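Local coordinates for flagellar brake protein YcgR (Klebsiella pneumoniae, PDB 5KEC) that binds the second messenger cyclic di-GMP and probably acts, as MrkH, as a DNA-binding transcriptional activator of type 3 fimbriae, at residues Arg114-His119 with Gln204-Phe209; His121-Arg126 with Leu225-Glu230; Phe137-Ile142 with Cys147-Lys152. All blocks are in the same frame, centred on the assembly; numbering follows the deposited sequence.

Contact 1: Arg114-His119 with Gln204-Phe209; sequences RFRLRH and QISCQF
R116 reaches from the segment leading into strand 117-118 toward strand 204-209, where its guanidinium meets S206 and Q204. The closer half of the contact lies at S206: OG sits over one face of the guanidinium, 3.5 Å from R116 NH2, a position off the plane in which the N-H groups point. Q204 comes from the opposite direction, its extended chain bringing NE2 to the edge of the guanidinium, 4.1 Å from R116 NH2. The amide and guanidinium planes stand 84° apart, and with two donor nitrogens facing each other the approach remains loose. A bend in the arginine chain at chi3 (-49°) sets one face of the guanidinium to S206 OG. Its firm hold is the salt bridge from NE to D141 OD1, while S143 and A148 touch the same side chain. Even the nearest CA atoms, of R116 and S206, are 10.0 Å apart, so the arginine side chain alone bridges the segments, and only 94 Å² is buried in all. R114, Q204, S206 and C207, together with D141 and S143, bind cyclic di-GMP in the ligand-bound protein. The contact thus belongs to the nucleotide pocket of a PilZ-type barrel, in its unliganded state.

Contact 2: His121-Arg126 with Leu225-Glu230; sequences HDFYCR and LDLILE
H121 meets L227 and E230 of helix 214-234, and F123 meets L227. The apolar part centres on L227, whose two methyl groups serve different rings. CD2 lies 3.3 Å from CD2 of the H121 imidazole, approaching obliquely, while L227 CD1 meets the edge of the F123 ring, 4.3 Å from CE2. The first torsion of L227, with CG anti to the carbonyl carbon (chi1 -66°), sends the branched end out from the helix to span both. Within their own segment H121 CB rests over one face of the F123 ring, 3.2 Å above its plane and offset toward the rim. An inverse gamma turn centred on D122 brings the two residues together, with a weak bond from F123 N to H121 O. Around this cluster, H119 meets the F123 ring and I142 touches L227.

The polar part adjoins it, at NE2, the ring atom next to CD2. E230 extends its carboxylate to within 3.6 Å of H121 NE2, measured at OE1, close to the ring plane but with the two flat groups 67° apart. At that distance no direct hydrogen bond is made; a water joins the two, 3.1 Å from H121 NE2 and donating a weak bond of 2.7 Å to E230 OE1. On its other nitrogen, ND1, H121 has a weak hydrogen bond with E174. Weak links to E174 directly and to E230 through water may favour a protonated imidazole, while its carbon edge stays in the apolar cluster.

Contact 3: Phe137-Ile142 with Cys147-Lys152; sequences FDIKDI and CALMTK
F137 and I139 both pack on L149, while K140 crosses M150, in this beta hairpin, formed by strands 134-142 and 146-151 of the PilZ-type barrel. The strand segments run antiparallel, with an angle of 139° between their directions. F137 crosses L149 at about a right angle, CB to CB 3.5 Å, and its ring leans obliquely on T151, with CE1 3.4 Å from CG2. That methyl points to the ring because T151 puts OG1 anti to its backbone N (chi1 180°), where OG1 bonds T153. I139 and L149 lie side by side and point the same way, their CG1 and CD2 atoms 3.7 Å apart; I142 and C147 continue this apolar face, toward which helix 214-234 sends L224 and L227. D138, D141, A148 and M150 direct their side chains to the other face.

Paired bonds between D138 and M150 hold one end of the ladder, both lying in the carbonyl planes. Near the turn, K140 and D141 together stand opposite A148, with backbone angles like those of a classic beta bulge, though only K140 N bonds A148 O, almost head-on; A148 N returns to D141 O from above the carbonyl plane. D141 OD1, whose principal partner is R116, adds only a weak, bent bond to A148 N (3.0 Å, 124°). The lysine chain, folded at chi2 and chi3, crosses M150 obliquely, and K140 CG presses on M150 CB at 3.4 Å, tighter than ordinary carbon packing.

In the fold
All three contacts reach one antiparallel sheet. Contact 3, the local hairpin, is centred about 8 Å from the centre of contact 1 and about 11 Å from that of contact 2; the latter two are about 12 Å apart. Along the chain, 114-119, 121-126, 137-142 and 147-152 come first, then 204-209 and 225-230, so contacts 1 and 2 interlock while both enclose contact 3. The hairpin strands are flanked in the sheet by 117-118 and 124-128 on one side and 199-210 on the other, and L117 and H119 pack on helix 214-234. R116 of contact 1 lies by D141 of contact 3, and Q204 by A148, so both meet at the cyclic di-GMP site; contact 2 joins the loop before strand 124-128 to helix 214-234.

Contact 1: Arg114-His119 with Gln204-Phe209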
loop_
_atom_site.group_PDB
_atom_site.type_symbol
_atom_site.label_atom_id
_atom_site.label_comp_id
_atom_site.label_asym_id
_atom_site.label_seq_id
_atom_site.Cartn_x
_atom_site.Cartn_y
_atom_site.Cartn_z
ATOM N N ARG B 114 3.752 -3.465 1.383
ATOM C CA ARG B 114 4.688 -3.363 0.271
ATOM C C ARG B 114 4.935 -4.721 -0.385
ATOM O O ARG B 114 5.436 -4.792 -1.507
ATOM C CB ARG B 114 6.012 -2.754 0.739
ATOM C CG ARG B 114 5.883 -1.388 1.399
ATOM C CD ARG B 114 7.221 -0.928 1.963
ATOM N NE ARG B 114 7.713 -1.828 3.005
ATOM C CZ ARG B 114 8.947 -1.796 3.499
ATOM N NH1 ARG B 114 9.823 -0.907 3.043
ATOM N NH2 ARG B 114 9.312 -2.656 4.444
ATOM N N PHE B 115 4.574 -5.796 0.308
ATOM C CA PHE B 115 4.837 -7.144 -0.188
ATOM C C PHE B 115 3.750 -7.636 -1.141
ATOM O O PHE B 115 2.564 -7.362 -0.941
ATOM C CB PHE B 115 4.998 -8.128 0.973
ATOM C CG PHE B 115 6.338 -8.048 1.656
ATOM C CD1 PHE B 115 7.375 -8.890 1.279
ATOM C CD2 PHE B 115 6.562 -7.129 2.669
ATOM C CE1 PHE B 115 8.608 -8.821 1.907
ATOM C CE2 PHE B 115 7.795 -7.057 3.300
ATOM C CZ PHE B 115 8.816 -7.906 2.916
ATOM N N ARG B 116 4.168 -8.365 -2.174
ATOM C CA ARG B 116 3.240 -8.926 -3.152
ATOM C C ARG B 116 3.517 -10.410 -3.364
ATOM O O ARG B 116 4.655 -10.861 -3.245
ATOM C CB ARG B 116 3.308 -8.152 -4.477
ATOM C CG ARG B 116 2.858 -6.693 -4.363
ATOM C CD ARG B 116 2.950 -5.942 -5.691
ATOM N NE ARG B 116 4.248 -6.130 -6.339
ATOM C CZ ARG B 116 5.346 -5.441 -6.041
ATOM N NH1 ARG B 116 5.313 -4.509 -5.098
ATOM N NH2 ARG B 116 6.482 -5.688 -6.685
ATOM N N LEU B 117 2.471 -11.166 -3.679
ATOM C CA LEU B 117 2.568 -12.620 -3.765
ATOM C C LEU B 117 2.896 -13.139 -5.168
ATOM O O LEU B 117 2.202 -12.831 -6.136
ATOM C CB LEU B 117 1.270 -13.251 -3.259
ATOM C CG LEU B 117 1.174 -14.775 -3.232
ATOM C CD1 LEU B 117 2.318 -15.377 -2.426
ATOM C CD2 LEU B 117 -0.171 -15.190 -2.654
ATOM N N ARG B 118 3.957 -13.935 -5.264
ATOM C CA ARG B 118 4.333 -14.595 -6.511
ATOM C C ARG B 118 3.401 -15.779 -6.748
ATOM O O ARG B 118 2.871 -16.346 -5.797
ATOM C CB ARG B 118 5.789 -15.060 -6.433
ATOM C CG ARG B 118 6.341 -15.655 -7.720
ATOM C CD ARG B 118 7.842 -15.910 -7.608
ATOM N NE ARG B 118 8.178 -16.743 -6.454
ATOM C CZ ARG B 118 8.314 -18.065 -6.498
ATOM N NH1 ARG B 118 8.144 -18.716 -7.642
ATOM N NH2 ARG B 118 8.621 -18.738 -5.398
ATOM N N HIS B 119 3.190 -16.154 -8.008
ATOM C CA HIS B 119 2.227 -17.213 -8.315
ATOM C C HIS B 119 2.537 -17.955 -9.614
ATOM O O HIS B 119 3.477 -17.615 -10.329
ATOM C CB HIS B 119 0.806 -16.642 -8.352
ATOM C CG HIS B 119 0.615 -15.568 -9.378
ATOM N ND1 HIS B 119 0.292 -15.845 -10.690
ATOM C CD2 HIS B 119 0.713 -14.222 -9.290
ATOM C CE1 HIS B 119 0.192 -14.711 -11.362
ATOM N NE2 HIS B 119 0.444 -13.711 -10.537
ATOM N N GLN B 204 9.921 -4.696 -15.110
ATOM C CA GLN B 204 8.914 -4.890 -14.083
ATOM C C GLN B 204 8.313 -3.548 -13.697
ATOM O O GLN B 204 9.011 -2.659 -13.211
ATOM C CB GLN B 204 9.508 -5.579 -12.855
ATOM C CG GLN B 204 8.528 -5.712 -11.696
ATOM C CD GLN B 204 9.095 -6.496 -10.533
ATOM O OE1 GLN B 204 9.175 -7.720 -10.582
ATOM N NE2 GLN B 204 9.496 -5.791 -9.476
ATOM N N ILE B 205 7.014 -3.400 -13.944
ATOM C CA ILE B 205 6.307 -2.182 -13.591
ATOM C C ILE B 205 5.408 -2.455 -12.400
ATOM O O ILE B 205 4.491 -3.271 -12.477
ATOM C CB ILE B 205 5.478 -1.639 -14.769
ATOM C CG1 ILE B 205 6.388 -1.351 -15.966
ATOM C CG2 ILE B 205 4.736 -0.382 -14.358
ATOM C CD1 ILE B 205 6.384 -2.432 -17.015
ATOM N N SER B 206 5.700 -1.787 -11.287
ATOM C CA SER B 206 4.927 -1.965 -10.070
ATOM C C SER B 206 3.803 -0.961 -10.077
ATOM O O SER B 206 4.023 0.229 -10.304
ATOM C CB SER B 206 5.803 -1.784 -8.827
ATOM O OG SER B 206 6.755 -2.829 -8.741
ATOM N N CYS B 207 2.592 -1.445 -9.840
ATOM C CA CYS B 207 1.415 -0.599 -9.960
ATOM C C CYS B 207 0.555 -0.633 -8.714
ATOM O O CYS B 207 0.581 -1.592 -7.943
ATOM C CB CYS B 207 0.592 -1.022 -11.176
ATOM S SG CYS B 207 1.447 -0.736 -12.751
ATOM N N GLN B 208 -0.202 0.436 -8.519
ATOM C CA GLN B 208 -1.163 0.500 -7.441
ATOM C C GLN B 208 -2.543 0.409 -8.074
ATOM O O GLN B 208 -2.823 1.089 -9.058
ATOM C CB GLN B 208 -1.001 1.814 -6.681
ATOM C CG GLN B 208 -1.770 1.891 -5.381
ATOM C CD GLN B 208 -1.634 3.246 -4.719
ATOM O OE1 GLN B 208 -2.501 4.110 -4.867
ATOM N NE2 GLN B 208 -0.540 3.443 -3.989
ATOM N N PHE B 209 -3.391 -0.457 -7.526
ATOM C CA PHE B 209 -4.766 -0.588 -7.997
ATOM C C PHE B 209 -5.586 0.646 -7.644
ATOM O O PHE B 209 -5.558 1.110 -6.505
ATOM C CB PHE B 209 -5.434 -1.811 -7.362
ATOM C CG PHE B 209 -4.909 -3.124 -7.854
ATOM C CD1 PHE B 209 -4.792 -4.201 -6.991
ATOM C CD2 PHE B 209 -4.553 -3.292 -9.181
ATOM C CE1 PHE B 209 -4.319 -5.419 -7.441
ATOM C CE2 PHE B 209 -4.077 -4.506 -9.637
ATOM C CZ PHE B 209 -3.961 -5.570 -8.768
#

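Contact 2: His121-Arg126 with Leu225-Glu230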
loop_
_atom_site.group_PDB
_atom_site.type_symbol
_atom_site.label_atom_id
_atom_site.label_comp_id
_atom_site.label_asym_id
_atom_site.label_seq_id
_atom_site.Cartn_x
_atom_site.Cartn_y
_atom_site.Cartn_z
ATOM N N HIS B 121 -0.231 -18.895 -11.769
ATOM C CA HIS B 121 -1.375 -18.660 -12.648
ATOM C C HIS B 121 -1.051 -17.869 -13.921
ATOM O O HIS B 121 -0.092 -17.102 -13.970
ATOM C CB HIS B 121 -2.505 -17.975 -11.875
ATOM C CG HIS B 121 -3.245 -18.890 -10.949
ATOM N ND1 HIS B 121 -4.379 -19.576 -11.329
ATOM C CD2 HIS B 121 -3.014 -19.232 -9.659
ATOM C CE1 HIS B 121 -4.814 -20.302 -10.313
ATOM N NE2 HIS B 121 -4.005 -20.109 -9.287
ATOM N N ASP B 122 -1.876 -18.078 -14.945
ATOM C CA ASP B 122 -1.748 -17.401 -16.233
ATOM C C ASP B 122 -2.492 -16.067 -16.208
ATOM O O ASP B 122 -3.520 -15.919 -16.858
ATOM C CB ASP B 122 -2.351 -18.280 -17.333
ATOM C CG ASP B 122 -1.333 -18.706 -18.374
ATOM O OD1 ASP B 122 -0.120 -18.494 -18.160
ATOM O OD2 ASP B 122 -1.753 -19.267 -19.408
ATOM N N PHE B 123 -1.980 -15.104 -15.453
ATOM C CA PHE B 123 -2.644 -13.814 -15.319
ATOM C C PHE B 123 -1.945 -12.790 -16.195
ATOM O O PHE B 123 -0.719 -12.744 -16.239
ATOM C CB PHE B 123 -2.623 -13.343 -13.862
ATOM C CG PHE B 123 -3.414 -14.215 -12.915
ATOM C CD1 PHE B 123 -4.335 -15.136 -13.389
ATOM C CD2 PHE B 123 -3.232 -14.101 -11.545
ATOM C CE1 PHE B 123 -5.069 -15.924 -12.511
ATOM C CE2 PHE B 123 -3.955 -14.888 -10.659
ATOM C CZ PHE B 123 -4.879 -15.800 -11.142
ATOM N N TYR B 124 -2.726 -11.965 -16.888
ATOM C CA TYR B 124 -2.164 -10.943 -17.766
ATOM C C TYR B 124 -2.910 -9.630 -17.562
ATOM O O TYR B 124 -3.986 -9.606 -16.956
ATOM C CB TYR B 124 -2.260 -11.374 -19.239
ATOM C CG TYR B 124 -1.441 -12.596 -19.598
ATOM C CD1 TYR B 124 -0.137 -12.473 -20.059
ATOM C CD2 TYR B 124 -1.976 -13.879 -19.478
ATOM C CE1 TYR B 124 0.618 -13.591 -20.388
ATOM C CE2 TYR B 124 -1.230 -15.003 -19.802
ATOM C CZ TYR B 124 0.067 -14.853 -20.256
ATOM O OH TYR B 124 0.814 -15.963 -20.585
ATOM N N CYS B 125 -2.330 -8.541 -18.050
ATOM C CA CYS B 125 -3.010 -7.250 -18.061
ATOM C C CYS B 125 -2.936 -6.662 -19.462
ATOM O O CYS B 125 -1.844 -6.490 -20.016
ATOM C CB CYS B 125 -2.373 -6.287 -17.066
ATOM S SG CYS B 125 -3.051 -4.615 -17.139
ATOM N N ARG B 126 -4.094 -6.358 -20.038
ATOM C CA ARG B 126 -4.127 -5.832 -21.393
ATOM C C ARG B 126 -4.864 -4.508 -21.395
ATOM O O ARG B 126 -5.565 -4.182 -20.441
ATOM C CB ARG B 126 -4.819 -6.813 -22.345
ATOM C CG ARG B 126 -6.333 -6.691 -22.344
ATOM C CD ARG B 126 -6.978 -7.772 -23.196
ATOM N NE ARG B 126 -8.319 -8.102 -22.719
ATOM C CZ ARG B 126 -9.441 -7.646 -23.262
ATOM N NH1 ARG B 126 -9.390 -6.839 -24.313
ATOM N NH2 ARG B 126 -10.618 -7.999 -22.756
ATOM N N LEU B 225 -6.548 -14.863 -1.291
ATOM C CA LEU B 225 -6.747 -15.917 -0.308
ATOM C C LEU B 225 -6.476 -17.287 -0.926
ATOM O O LEU B 225 -5.990 -18.190 -0.249
ATOM C CB LEU B 225 -8.158 -15.840 0.293
ATOM C CG LEU B 225 -8.505 -14.558 1.071
ATOM C CD1 LEU B 225 -9.932 -14.597 1.599
ATOM C CD2 LEU B 225 -7.529 -14.311 2.214
ATOM N N ASP B 226 -6.765 -17.429 -2.219
ATOM C CA ASP B 226 -6.498 -18.671 -2.942
ATOM C C ASP B 226 -5.011 -18.855 -3.225
ATOM O O ASP B 226 -4.477 -19.966 -3.146
ATOM C CB ASP B 226 -7.260 -18.700 -4.273
ATOM C CG ASP B 226 -8.733 -19.023 -4.103
ATOM O OD1 ASP B 226 -9.113 -19.546 -3.038
ATOM O OD2 ASP B 226 -9.512 -18.765 -5.046
ATOM N N LEU B 227 -4.352 -17.759 -3.580
ATOM C CA LEU B 227 -2.937 -17.793 -3.913
ATOM C C LEU B 227 -2.100 -18.019 -2.660
ATOM O O LEU B 227 -1.205 -18.860 -2.643
ATOM C CB LEU B 227 -2.524 -16.493 -4.605
ATOM C CG LEU B 227 -3.167 -16.275 -5.975
ATOM C CD1 LEU B 227 -2.768 -14.924 -6.566
ATOM C CD2 LEU B 227 -2.788 -17.413 -6.908
ATOM N N ILE B 228 -2.406 -17.257 -1.616
ATOM C CA ILE B 228 -1.743 -17.403 -0.327
ATOM C C ILE B 228 -1.868 -18.831 0.188
ATOM O O ILE B 228 -0.876 -19.459 0.560
ATOM C CB ILE B 228 -2.346 -16.439 0.703
ATOM C CG1 ILE B 228 -2.111 -14.990 0.266
ATOM C CG2 ILE B 228 -1.756 -16.699 2.078
ATOM C CD1 ILE B 228 -2.917 -13.972 1.048
ATOM N N LEU B 229 -3.093 -19.346 0.206
ATOM C CA LEU B 229 -3.339 -20.717 0.640
ATOM C C LEU B 229 -2.503 -21.692 -0.183
ATOM O O LEU B 229 -1.861 -22.593 0.361
ATOM C CB LEU B 229 -4.829 -21.054 0.527
ATOM C CG LEU B 229 -5.260 -22.446 0.995
ATOM C CD1 LEU B 229 -4.879 -22.674 2.453
ATOM C CD2 LEU B 229 -6.755 -22.634 0.785
ATOM N N GLU B 230 -2.503 -21.499 -1.498
ATOM C CA GLU B 230 -1.707 -22.334 -2.391
ATOM C C GLU B 230 -0.217 -22.247 -2.065
ATOM O O GLU B 230 0.482 -23.258 -2.045
ATOM C CB GLU B 230 -1.947 -21.946 -3.852
ATOM C CG GLU B 230 -1.060 -22.696 -4.838
ATOM C CD GLU B 230 -1.091 -22.094 -6.229
ATOM O OE1 GLU B 230 -2.030 -21.320 -6.521
ATOM O OE2 GLU B 230 -0.171 -22.389 -7.025
HETATM O O HOH W 1 -3.801 -22.853 -7.801
#

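Contact 3: Phe137-Ile142 with Cys147-Lys152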
loop_
_atom_site.group_PDB
_atom_site.type_symbol
_atom_site.label_atom_id
_atom_site.label_comp_id
_atom_site.label_asym_id
_atom_site.label_seq_id
_atom_site.Cartn_x
_atom_site.Cartn_y
_atom_site.Cartn_z
ATOM N N PHE B 137 0.791 -7.142 -20.473
ATOM C CA PHE B 137 1.750 -7.410 -19.410
ATOM C C PHE B 137 1.470 -8.752 -18.750
ATOM O O PHE B 137 0.314 -9.143 -18.602
ATOM C CB PHE B 137 1.684 -6.325 -18.335
ATOM C CG PHE B 137 2.093 -4.952 -18.807
ATOM C CD1 PHE B 137 3.430 -4.620 -18.936
ATOM C CD2 PHE B 137 1.138 -3.981 -19.070
ATOM C CE1 PHE B 137 3.806 -3.354 -19.352
ATOM C CE2 PHE B 137 1.508 -2.715 -19.481
ATOM C CZ PHE B 137 2.843 -2.402 -19.625
ATOM N N ASP B 138 2.530 -9.456 -18.357
ATOM C CA ASP B 138 2.388 -10.576 -17.442
ATOM C C ASP B 138 2.174 -10.018 -16.047
ATOM O O ASP B 138 2.913 -9.136 -15.605
ATOM C CB ASP B 138 3.644 -11.450 -17.441
ATOM C CG ASP B 138 3.707 -12.390 -18.627
ATOM O OD1 ASP B 138 3.120 -12.067 -19.685
ATOM O OD2 ASP B 138 4.347 -13.454 -18.501
ATOM N N ILE B 139 1.165 -10.521 -15.349
ATOM C CA ILE B 139 0.985 -10.167 -13.945
ATOM C C ILE B 139 1.834 -11.127 -13.114
ATOM O O ILE B 139 1.464 -12.288 -12.924
ATOM C CB ILE B 139 -0.490 -10.254 -13.530
ATOM C CG1 ILE B 139 -1.315 -9.263 -14.346
ATOM C CG2 ILE B 139 -0.653 -9.984 -12.026
ATOM C CD1 ILE B 139 -2.778 -9.239 -13.973
ATOM N N LYS B 140 2.983 -10.650 -12.639
ATOM C CA LYS B 140 3.959 -11.536 -12.006
ATOM C C LYS B 140 3.629 -11.791 -10.545
ATOM O O LYS B 140 3.733 -12.919 -10.060
ATOM C CB LYS B 140 5.378 -10.970 -12.136
ATOM C CG LYS B 140 5.865 -10.846 -13.564
ATOM C CD LYS B 140 5.758 -12.168 -14.304
ATOM C CE LYS B 140 6.746 -13.199 -13.773
ATOM N NZ LYS B 140 6.668 -14.477 -14.540
ATOM N N ASP B 141 3.253 -10.739 -9.833
ATOM C CA ASP B 141 2.791 -10.903 -8.464
ATOM C C ASP B 141 1.645 -9.952 -8.185
ATOM O O ASP B 141 1.339 -9.074 -8.994
ATOM C CB ASP B 141 3.929 -10.722 -7.454
ATOM C CG ASP B 141 4.566 -9.358 -7.530
ATOM O OD1 ASP B 141 3.842 -8.379 -7.812
ATOM O OD2 ASP B 141 5.792 -9.265 -7.300
ATOM N N ILE B 142 1.006 -10.129 -7.040
ATOM C CA ILE B 142 -0.218 -9.403 -6.763
ATOM C C ILE B 142 -0.503 -9.350 -5.265
ATOM O O ILE B 142 -0.258 -10.313 -4.535
ATOM C CB ILE B 142 -1.408 -10.047 -7.522
ATOM C CG1 ILE B 142 -2.656 -9.172 -7.449
ATOM C CG2 ILE B 142 -1.689 -11.450 -7.000
ATOM C CD1 ILE B 142 -3.815 -9.728 -8.244
ATOM N N CYS B 147 0.085 -4.763 -8.004
ATOM C CA CYS B 147 0.651 -5.894 -8.715
ATOM C C CYS B 147 1.891 -5.455 -9.462
ATOM O O CYS B 147 2.088 -4.265 -9.715
ATOM C CB CYS B 147 -0.365 -6.456 -9.707
ATOM S SG CYS B 147 -0.809 -5.279 -11.006
ATOM N N ALA B 148 2.733 -6.425 -9.800
ATOM C CA ALA B 148 3.880 -6.183 -10.658
ATOM C C ALA B 148 3.573 -6.734 -12.037
ATOM O O ALA B 148 3.164 -7.890 -12.177
ATOM C CB ALA B 148 5.135 -6.848 -10.089
ATOM N N LEU B 149 3.760 -5.898 -13.051
ATOM C CA LEU B 149 3.520 -6.292 -14.430
ATOM C C LEU B 149 4.863 -6.412 -15.104
ATOM O O LEU B 149 5.789 -5.664 -14.784
ATOM C CB LEU B 149 2.667 -5.242 -15.142
ATOM C CG LEU B 149 1.390 -4.846 -14.402
ATOM C CD1 LEU B 149 0.739 -3.626 -15.041
ATOM C CD2 LEU B 149 0.413 -6.019 -14.343
ATOM N N MET B 150 4.982 -7.353 -16.030
ATOM C CA MET B 150 6.252 -7.585 -16.689
ATOM C C MET B 150 6.107 -7.671 -18.200
ATOM O O MET B 150 5.137 -8.227 -18.718
ATOM C CB MET B 150 6.899 -8.857 -16.137
ATOM C CG MET B 150 8.229 -9.214 -16.766
ATOM S SD MET B 150 9.151 -10.386 -15.739
ATOM C CE MET B 150 9.472 -9.363 -14.301
ATOM N N THR B 151 7.078 -7.102 -18.902
ATOM C CA THR B 151 7.122 -7.182 -20.352
ATOM C C THR B 151 8.548 -6.956 -20.829
ATOM O O THR B 151 9.347 -6.319 -20.144
ATOM C CB THR B 151 6.197 -6.135 -21.005
ATOM O OG1 THR B 151 6.283 -6.255 -22.425
ATOM C CG2 THR B 151 6.613 -4.727 -20.604
ATOM N N LYS B 152 8.870 -7.471 -22.007
ATOM C CA LYS B 152 10.189 -7.241 -22.581
ATOM C C LYS B 152 10.172 -6.028 -23.504
ATOM O O LYS B 152 11.226 -5.524 -23.904
ATOM C CB LYS B 152 10.685 -8.493 -23.311
ATOM C CG LYS B 152 10.767 -9.714 -22.400
ATOM C CD LYS B 152 11.058 -10.998 -23.169
ATOM C CE LYS B 152 12.467 -11.003 -23.722
ATOM N NZ LYS B 152 13.472 -10.768 -22.652
#